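Local coordinates for S-adenosyl-L-methionine methyl transferase (Ruegeria pomeroyi DSS-3, PDB 3IHT), which binds S-adenosylmethionine in a Rossmann-like fold and is probably a methyltransferase, at residues 45-50 with 94-99; 53-58 with 65-70. All coordinates share one frame; numbering follows the deposited sequence.

Contact 1 (45-50 with 94-99). With SAM (S-adenosylmethionine), chain C.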
loop_
_atom_site.group_PDB
_atom_site.type_symbol
_atom_site.label_atom_id
_atom_site.label_comp_id
_atom_site.label_asym_id
_atom_site.label_seq_id
_atom_site.Cartn_x
_atom_site.Cartn_y
_atom_site.Cartn_z
ATOM N N TYR A 45 15.903 9.324 11.453
ATOM C CA TYR A 45 14.646 10.038 11.654
ATOM C C TYR A 45 13.630 9.526 10.658
ATOM O O TYR A 45 13.887 9.520 9.449
ATOM C CB TYR A 45 14.790 11.568 11.477
ATOM C CG TYR A 45 15.612 12.332 12.510
ATOM C CD1 TYR A 45 16.071 11.723 13.693
ATOM C CD2 TYR A 45 15.946 13.670 12.303
ATOM C CE1 TYR A 45 16.829 12.405 14.619
ATOM C CE2 TYR A 45 16.685 14.382 13.261
ATOM C CZ TYR A 45 17.120 13.738 14.423
ATOM O OH TYR A 45 17.882 14.404 15.366
ATOM N N GLU A 46 12.460 9.140 11.156
ATOM C CA GLU A 46 11.336 8.674 10.341
ATOM C C GLU A 46 10.257 9.742 10.399
ATOM O O GLU A 46 9.652 9.957 11.454
ATOM C CB GLU A 46 10.824 7.338 10.913
ATOM C CG GLU A 46 9.513 6.804 10.340
ATOM C CD GLU A 46 9.640 6.231 8.939
ATOM O OE1 GLU A 46 10.699 6.444 8.300
ATOM O OE2 GLU A 46 8.698 5.552 8.477
ATOM N N LEU A 47 10.035 10.438 9.283
ATOM C CA LEU A 47 9.085 11.541 9.253
ATOM C C LEU A 47 7.761 11.014 8.730
ATOM O O LEU A 47 7.616 10.719 7.514
ATOM C CB LEU A 47 9.613 12.712 8.380
ATOM C CG LEU A 47 11.012 13.200 8.753
ATOM C CD1 LEU A 47 11.421 14.436 7.904
ATOM C CD2 LEU A 47 11.109 13.534 10.240
ATOM N N GLY A 48 6.778 10.915 9.619
ATOM C CA GLY A 48 5.485 10.339 9.273
ATOM C C GLY A 48 5.428 8.874 9.637
ATOM O O GLY A 48 6.107 8.043 9.042
ATOM N N LEU A 49 4.620 8.532 10.605
ATOM C CA LEU A 49 4.491 7.129 11.025
ATOM C C LEU A 49 3.440 6.375 10.236
ATOM O O LEU A 49 3.688 5.300 9.713
ATOM C CB LEU A 49 4.152 7.089 12.532
ATOM C CG LEU A 49 3.978 5.691 13.123
ATOM C CD1 LEU A 49 5.257 4.805 12.948
ATOM C CD2 LEU A 49 3.539 5.801 14.609
ATOM N N GLY A 50 2.231 6.941 10.172
ATOM C CA GLY A 50 1.082 6.282 9.571
ATOM C C GLY A 50 0.803 4.898 10.129
ATOM O O GLY A 50 0.884 4.677 11.339
ATOM N N GLU A 94 7.088 22.622 13.392
ATOM C CA GLU A 94 7.600 23.082 14.665
ATOM C C GLU A 94 8.608 22.116 15.291
ATOM O O GLU A 94 9.593 22.545 15.875
ATOM C CB GLU A 94 6.464 23.313 15.669
ATOM C CG GLU A 94 5.648 24.578 15.395
ATOM C CD GLU A 94 4.665 24.390 14.249
ATOM O OE1 GLU A 94 3.817 23.456 14.338
ATOM O OE2 GLU A 94 4.737 25.175 13.264
ATOM N N THR A 95 8.356 20.816 15.192
ATOM C CA THR A 95 9.208 19.849 15.883
ATOM C C THR A 95 10.590 19.643 15.246
ATOM O O THR A 95 11.531 19.327 15.954
ATOM C CB THR A 95 8.533 18.478 16.081
ATOM O OG1 THR A 95 8.378 17.824 14.820
ATOM C CG2 THR A 95 7.191 18.604 16.818
ATOM N N LEU A 96 10.732 19.830 13.946
ATOM C CA LEU A 96 12.071 19.771 13.349
ATOM C C LEU A 96 13.002 20.856 13.929
ATOM O O LEU A 96 14.086 20.531 14.431
ATOM C CB LEU A 96 12.042 19.743 11.813
ATOM C CG LEU A 96 11.744 18.367 11.195
ATOM C CD1 LEU A 96 11.454 18.447 9.708
ATOM C CD2 LEU A 96 12.961 17.408 11.430
ATOM N N PRO A 97 12.575 22.133 13.925
ATOM C CA PRO A 97 13.452 23.137 14.530
ATOM C C PRO A 97 13.720 22.885 16.018
ATOM O O PRO A 97 14.827 23.071 16.491
ATOM C CB PRO A 97 12.677 24.443 14.344
ATOM C CG PRO A 97 11.830 24.223 13.187
ATOM C CD PRO A 97 11.482 22.744 13.156
ATOM N N ALA A 98 12.719 22.428 16.748
ATOM C CA ALA A 98 12.903 22.090 18.177
ATOM C C ALA A 98 13.945 20.959 18.370
ATOM O O ALA A 98 14.809 20.999 19.294
ATOM C CB ALA A 98 11.573 21.704 18.818
ATOM N N THR A 99 13.861 19.956 17.509
ATOM C CA THR A 99 14.762 18.823 17.566
ATOM C C THR A 99 16.185 19.247 17.190
ATOM O O THR A 99 17.151 18.725 17.738
ATOM C CB THR A 99 14.251 17.665 16.675
ATOM O OG1 THR A 99 12.934 17.299 17.132
ATOM C CG2 THR A 99 15.203 16.466 16.757
HETATM N N SAM C . 5.682 5.499 5.724
HETATM C CA SAM C . 4.442 5.054 6.447
HETATM C C SAM C . 4.268 3.518 6.374
HETATM O O SAM C . 3.268 2.940 6.865
HETATM O OXT SAM C . 5.096 2.846 5.713
HETATM C CB SAM C . 3.183 5.805 5.966
HETATM C CG SAM C . 3.123 7.298 6.360
HETATM S SD SAM C . 1.545 8.129 5.871
HETATM C CE SAM C . 1.741 8.020 4.063
HETATM C "C5'" SAM C . 2.011 9.878 6.231
HETATM C "C4'" SAM C . 2.131 10.240 7.705
HETATM O "O4'" SAM C . 2.761 11.535 7.803
HETATM C "C3'" SAM C . 0.792 10.343 8.445
HETATM O "O3'" SAM C . 0.764 9.535 9.622
HETATM C "C2'" SAM C . 0.632 11.830 8.751
HETATM O "O2'" SAM C . -0.112 12.190 9.930
HETATM C "C1'" SAM C . 2.087 12.268 8.824
HETATM N N9 SAM C . 2.250 13.731 8.615
HETATM C C8 SAM C . 1.917 14.446 7.479
HETATM N N7 SAM C . 2.236 15.751 7.675
HETATM C C5 SAM C . 2.758 15.886 8.919
HETATM C C6 SAM C . 3.251 16.994 9.609
HETATM N N6 SAM C . 3.225 18.236 9.072
HETATM N N1 SAM C . 3.764 16.775 10.875
HETATM C C2 SAM C . 3.780 15.535 11.478
HETATM N N3 SAM C . 3.270 14.436 10.786
HETATM C C4 SAM C . 2.785 14.619 9.525
#
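L47, at the end of strand 45-47, and L96, on helix 94-99, mark the nearest backbone approach, with 9.7 Å between L47 CA and L96 CA. At that spacing side chains alone bridge the gap, and no hydrogen bond crosses it. The helix is kinked at P97, whose N lacks the bond to the preceding turn. The leucines meet by their methyl ends, L47 CD1 lying 4.4 Å from L96 CD1, a loose apolar touch; F70 of the adjacent strand packs against both. Y45 and T99 reach out from opposite directions, and T99 CG2 comes within 3.7 Å of Y45 OH, oblique to the ring. T99 holds OG1 beside its own backbone N (chi1 -58°), which turns the hydroxyl back along the helix to bond T95 O at 2.7 Å, from the carbonyl face opposite to T99 N. This is strand-to-helix packing in a Rossmann-like methyltransferase, where the first strand runs into a glycine-bearing loop that contacts the cofactor. G48 CA lies 3.3 Å from SAM O4', packing the backbone directly against the ribose. G50 N makes a weak bond of 3.0 Å to SAM O3', with an N-H...O angle of 125°.

Contact 2 (53-58 with 65-70). With SAM (S-adenosylmethionine), chain C.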
loop_
_atom_site.group_PDB
_atom_site.type_symbol
_atom_site.label_atom_id
_atom_site.label_comp_id
_atom_site.label_asym_id
_atom_site.label_seq_id
_atom_site.Cartn_x
_atom_site.Cartn_y
_atom_site.Cartn_z
ATOM N N ARG A 53 4.491 0.720 8.472
ATOM C CA ARG A 53 5.236 -0.306 7.728
ATOM C C ARG A 53 6.685 0.003 7.483
ATOM O O ARG A 53 7.536 -0.873 7.664
ATOM C CB ARG A 53 4.533 -0.712 6.412
ATOM C CG ARG A 53 3.157 -1.343 6.646
ATOM C CD ARG A 53 2.545 -1.980 5.397
ATOM N NE ARG A 53 1.278 -2.624 5.693
ATOM C CZ ARG A 53 0.088 -2.024 5.710
ATOM N NH1 ARG A 53 -0.039 -0.719 5.446
ATOM N NH2 ARG A 53 -0.986 -2.739 6.018
ATOM N N THR A 54 7.019 1.230 7.079
ATOM C CA THR A 54 8.432 1.541 6.859
ATOM C C THR A 54 9.130 1.627 8.199
ATOM O O THR A 54 10.290 1.261 8.276
ATOM C CB THR A 54 8.781 2.822 6.010
ATOM O OG1 THR A 54 8.049 3.963 6.483
ATOM C CG2 THR A 54 8.539 2.561 4.471
ATOM N N TYR A 55 8.452 2.110 9.233
ATOM C CA TYR A 55 9.056 2.115 10.568
ATOM C C TYR A 55 9.406 0.669 11.001
ATOM O O TYR A 55 10.501 0.403 11.493
ATOM C CB TYR A 55 8.154 2.793 11.576
ATOM C CG TYR A 55 8.709 2.686 12.994
ATOM C CD1 TYR A 55 9.946 3.242 13.349
ATOM C CD2 TYR A 55 7.955 2.083 13.975
ATOM C CE1 TYR A 55 10.470 3.103 14.679
ATOM C CE2 TYR A 55 8.437 1.928 15.305
ATOM C CZ TYR A 55 9.691 2.460 15.648
ATOM O OH TYR A 55 10.138 2.305 16.957
ATOM N N HIS A 56 8.489 -0.246 10.799
ATOM C CA HIS A 56 8.705 -1.653 11.122
ATOM C C HIS A 56 9.906 -2.197 10.361
ATOM O O HIS A 56 10.729 -2.924 10.917
ATOM C CB HIS A 56 7.463 -2.466 10.783
ATOM C CG HIS A 56 7.477 -3.872 11.330
ATOM N ND1 HIS A 56 7.933 -4.950 10.603
ATOM C CD2 HIS A 56 7.101 -4.366 12.535
ATOM C CE1 HIS A 56 7.823 -6.052 11.329
ATOM N NE2 HIS A 56 7.328 -5.721 12.511
ATOM N N HIS A 57 10.002 -1.820 9.084
ATOM C CA HIS A 57 11.127 -2.227 8.235
ATOM C C HIS A 57 12.451 -1.676 8.770
ATOM O O HIS A 57 13.445 -2.413 8.861
ATOM C CB HIS A 57 10.901 -1.761 6.786
ATOM C CG HIS A 57 11.715 -2.521 5.793
ATOM N ND1 HIS A 57 11.373 -3.799 5.389
ATOM C CD2 HIS A 57 12.878 -2.216 5.164
ATOM C CE1 HIS A 57 12.271 -4.225 4.518
ATOM N NE2 HIS A 57 13.204 -3.295 4.378
ATOM N N LEU A 58 12.464 -0.399 9.144
ATOM C CA LEU A 58 13.647 0.219 9.721
ATOM C C LEU A 58 14.075 -0.494 11.003
ATOM O O LEU A 58 15.264 -0.747 11.206
ATOM C CB LEU A 58 13.427 1.709 10.016
ATOM C CG LEU A 58 13.317 2.645 8.791
ATOM C CD1 LEU A 58 12.887 4.062 9.250
ATOM C CD2 LEU A 58 14.622 2.702 8.026
ATOM N N ARG A 65 21.891 2.043 15.850
ATOM C CA ARG A 65 21.414 3.428 15.800
ATOM C C ARG A 65 19.989 3.465 16.324
ATOM O O ARG A 65 19.236 2.500 16.171
ATOM C CB ARG A 65 21.418 3.943 14.360
ATOM C CG ARG A 65 22.787 4.257 13.837
ATOM C CD ARG A 65 22.708 4.765 12.393
ATOM N NE ARG A 65 22.803 3.672 11.422
ATOM C CZ ARG A 65 22.694 3.843 10.117
ATOM N NH1 ARG A 65 22.421 5.040 9.634
ATOM N NH2 ARG A 65 22.844 2.806 9.288
ATOM N N GLU A 66 19.636 4.584 16.939
ATOM C CA GLU A 66 18.284 4.850 17.428
ATOM C C GLU A 66 17.431 5.281 16.251
ATOM O O GLU A 66 17.967 5.843 15.277
ATOM C CB GLU A 66 18.285 5.978 18.490
ATOM C CG GLU A 66 19.252 5.784 19.655
ATOM C CD GLU A 66 18.936 6.662 20.880
ATOM O OE1 GLU A 66 19.044 7.904 20.794
ATOM O OE2 GLU A 66 18.615 6.091 21.950
ATOM N N ILE A 67 16.127 5.043 16.336
ATOM C CA ILE A 67 15.180 5.556 15.322
ATOM C C ILE A 67 14.189 6.472 16.063
ATOM O O ILE A 67 13.515 6.018 16.991
ATOM C CB ILE A 67 14.398 4.476 14.573
ATOM C CG1 ILE A 67 15.327 3.451 13.893
ATOM C CG2 ILE A 67 13.404 5.160 13.537
ATOM C CD1 ILE A 67 14.647 2.086 13.566
ATOM N N TYR A 68 14.146 7.760 15.710
ATOM C CA TYR A 68 13.126 8.684 16.213
ATOM C C TYR A 68 12.042 8.884 15.157
ATOM O O TYR A 68 12.335 9.046 13.940
ATOM C CB TYR A 68 13.713 10.033 16.594
ATOM C CG TYR A 68 14.578 9.997 17.800
ATOM C CD1 TYR A 68 15.900 9.599 17.691
ATOM C CD2 TYR A 68 14.071 10.293 19.070
ATOM C CE1 TYR A 68 16.711 9.536 18.817
ATOM C CE2 TYR A 68 14.873 10.194 20.198
ATOM C CZ TYR A 68 16.191 9.824 20.044
ATOM O OH TYR A 68 17.040 9.729 21.120
ATOM N N VAL A 69 10.789 8.850 15.621
ATOM C CA VAL A 69 9.615 8.951 14.784
ATOM C C VAL A 69 8.922 10.274 15.024
ATOM O O VAL A 69 8.616 10.618 16.161
ATOM C CB VAL A 69 8.633 7.748 15.061
ATOM C CG1 VAL A 69 7.355 7.912 14.279
ATOM C CG2 VAL A 69 9.274 6.434 14.716
ATOM N N PHE A 70 8.682 11.019 13.934
ATOM C CA PHE A 70 8.016 12.328 13.961
ATOM C C PHE A 70 6.599 12.123 13.435
ATOM O O PHE A 70 6.403 11.603 12.329
ATOM C CB PHE A 70 8.739 13.332 13.065
ATOM C CG PHE A 70 10.122 13.710 13.535
ATOM C CD1 PHE A 70 11.168 12.789 13.498
ATOM C CD2 PHE A 70 10.381 14.995 13.961
ATOM C CE1 PHE A 70 12.442 13.138 13.885
ATOM C CE2 PHE A 70 11.674 15.357 14.353
ATOM C CZ PHE A 70 12.688 14.447 14.309
HETATM N N SAM C . 5.682 5.499 5.724
HETATM C CA SAM C . 4.442 5.054 6.447
HETATM C C SAM C . 4.268 3.518 6.374
HETATM O O SAM C . 3.268 2.940 6.865
HETATM O OXT SAM C . 5.096 2.846 5.713
HETATM C CB SAM C . 3.183 5.805 5.966
HETATM C CG SAM C . 3.123 7.298 6.360
HETATM S SD SAM C . 1.545 8.129 5.871
HETATM C CE SAM C . 1.741 8.020 4.063
HETATM C "C5'" SAM C . 2.011 9.878 6.231
HETATM C "C4'" SAM C . 2.131 10.240 7.705
HETATM O "O4'" SAM C . 2.761 11.535 7.803
HETATM C "C3'" SAM C . 0.792 10.343 8.445
HETATM O "O3'" SAM C . 0.764 9.535 9.622
HETATM C "C2'" SAM C . 0.632 11.830 8.751
HETATM O "O2'" SAM C . -0.112 12.190 9.930
HETATM C "C1'" SAM C . 2.087 12.268 8.824
HETATM N N9 SAM C . 2.250 13.731 8.615
HETATM C C8 SAM C . 1.917 14.446 7.479
HETATM N N7 SAM C . 2.236 15.751 7.675
HETATM C C5 SAM C . 2.758 15.886 8.919
HETATM C C6 SAM C . 3.251 16.994 9.609
HETATM N N6 SAM C . 3.225 18.236 9.072
HETATM N N1 SAM C . 3.764 16.775 10.875
HETATM C C2 SAM C . 3.780 15.535 11.478
HETATM N N3 SAM C . 3.270 14.436 10.786
HETATM C C4 SAM C . 2.785 14.619 9.525
HETATM O O HOH W 1 12.284 3.691 17.701
#
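The ring of Y55 takes V69 on one face and I67 at its edge, two orientations through which helix 53-58 packs on strand 67-70. The Y55 and V69 side chains cross at about a right angle, and V69 CG2 stands 3.9 Å from the Y55 ring centroid, 28° off the normal: a CH-pi contact over the face. Its closest ring atoms are CD1 and CE1, so the methyl is displaced toward that side of the ring. I67 CG2 instead lies near the ring plane, 3.8 Å from Y55 CE1. Placing CG anti to the backbone N (chi1 174°) carries the Y55 ring toward the strand although its CB does not point there. The other branch of I67 serves a different neighbour: CD1 packs 3.8 Å from L58 CB, so one isoleucine spans two helix positions a turn apart.

The phenol oxygen adds a polar bridge. A water in the ring plane is 2.7 Å from Y55 OH and donates to I67 O, also at 2.7 Å, while R59 NH1, just beyond the segment, is the hydroxyl's main hydrogen-bond partner.

At its N-terminal end the helix grips the cofactor. R53 N bonds SAM O at 3.0 Å. T54 N bonds SAM OXT at 2.9 Å; the helix dipole would favour this carboxylate. In one of the two deposited conformers of T54, its OG1 accepts from SAM N. F19 of the second subunit makes a cation-pi contact with R53.

The short helix and strand axes run nearly antiparallel (172°), 10.4 Å apart at closest, as expected for the helix and second strand of a beta-alpha-beta crossover, here the unit whose helix start binds the methionine carboxylate in a Rossmann-like methyltransferase.

Overall arrangement
Both contacts are buried and draw on neighbouring parallel strands, 44-47 and 67-71, with contact 2 nested in the loop that contact 1 closes. The strands are joined by the backbone bond from E46 N to Y68 O. Contact 1 ties strand 44-47 to helix 92-103 by sparse apolar touches, burying 152 Å² against 204 Å² in contact 2, where an aromatic ring and a water enrich the interface. Their cofactor chemistry differs too: the polar bond of residues 45-50 is to the ribose, although L49 O also nears the methionine CA, whereas residues 53-58 bond the methionine carboxylate and amine. E46 OE2, 2.6 Å from T54 OG1 in one deposited T54 conformer, links the two sites by a probable hydrogen bond.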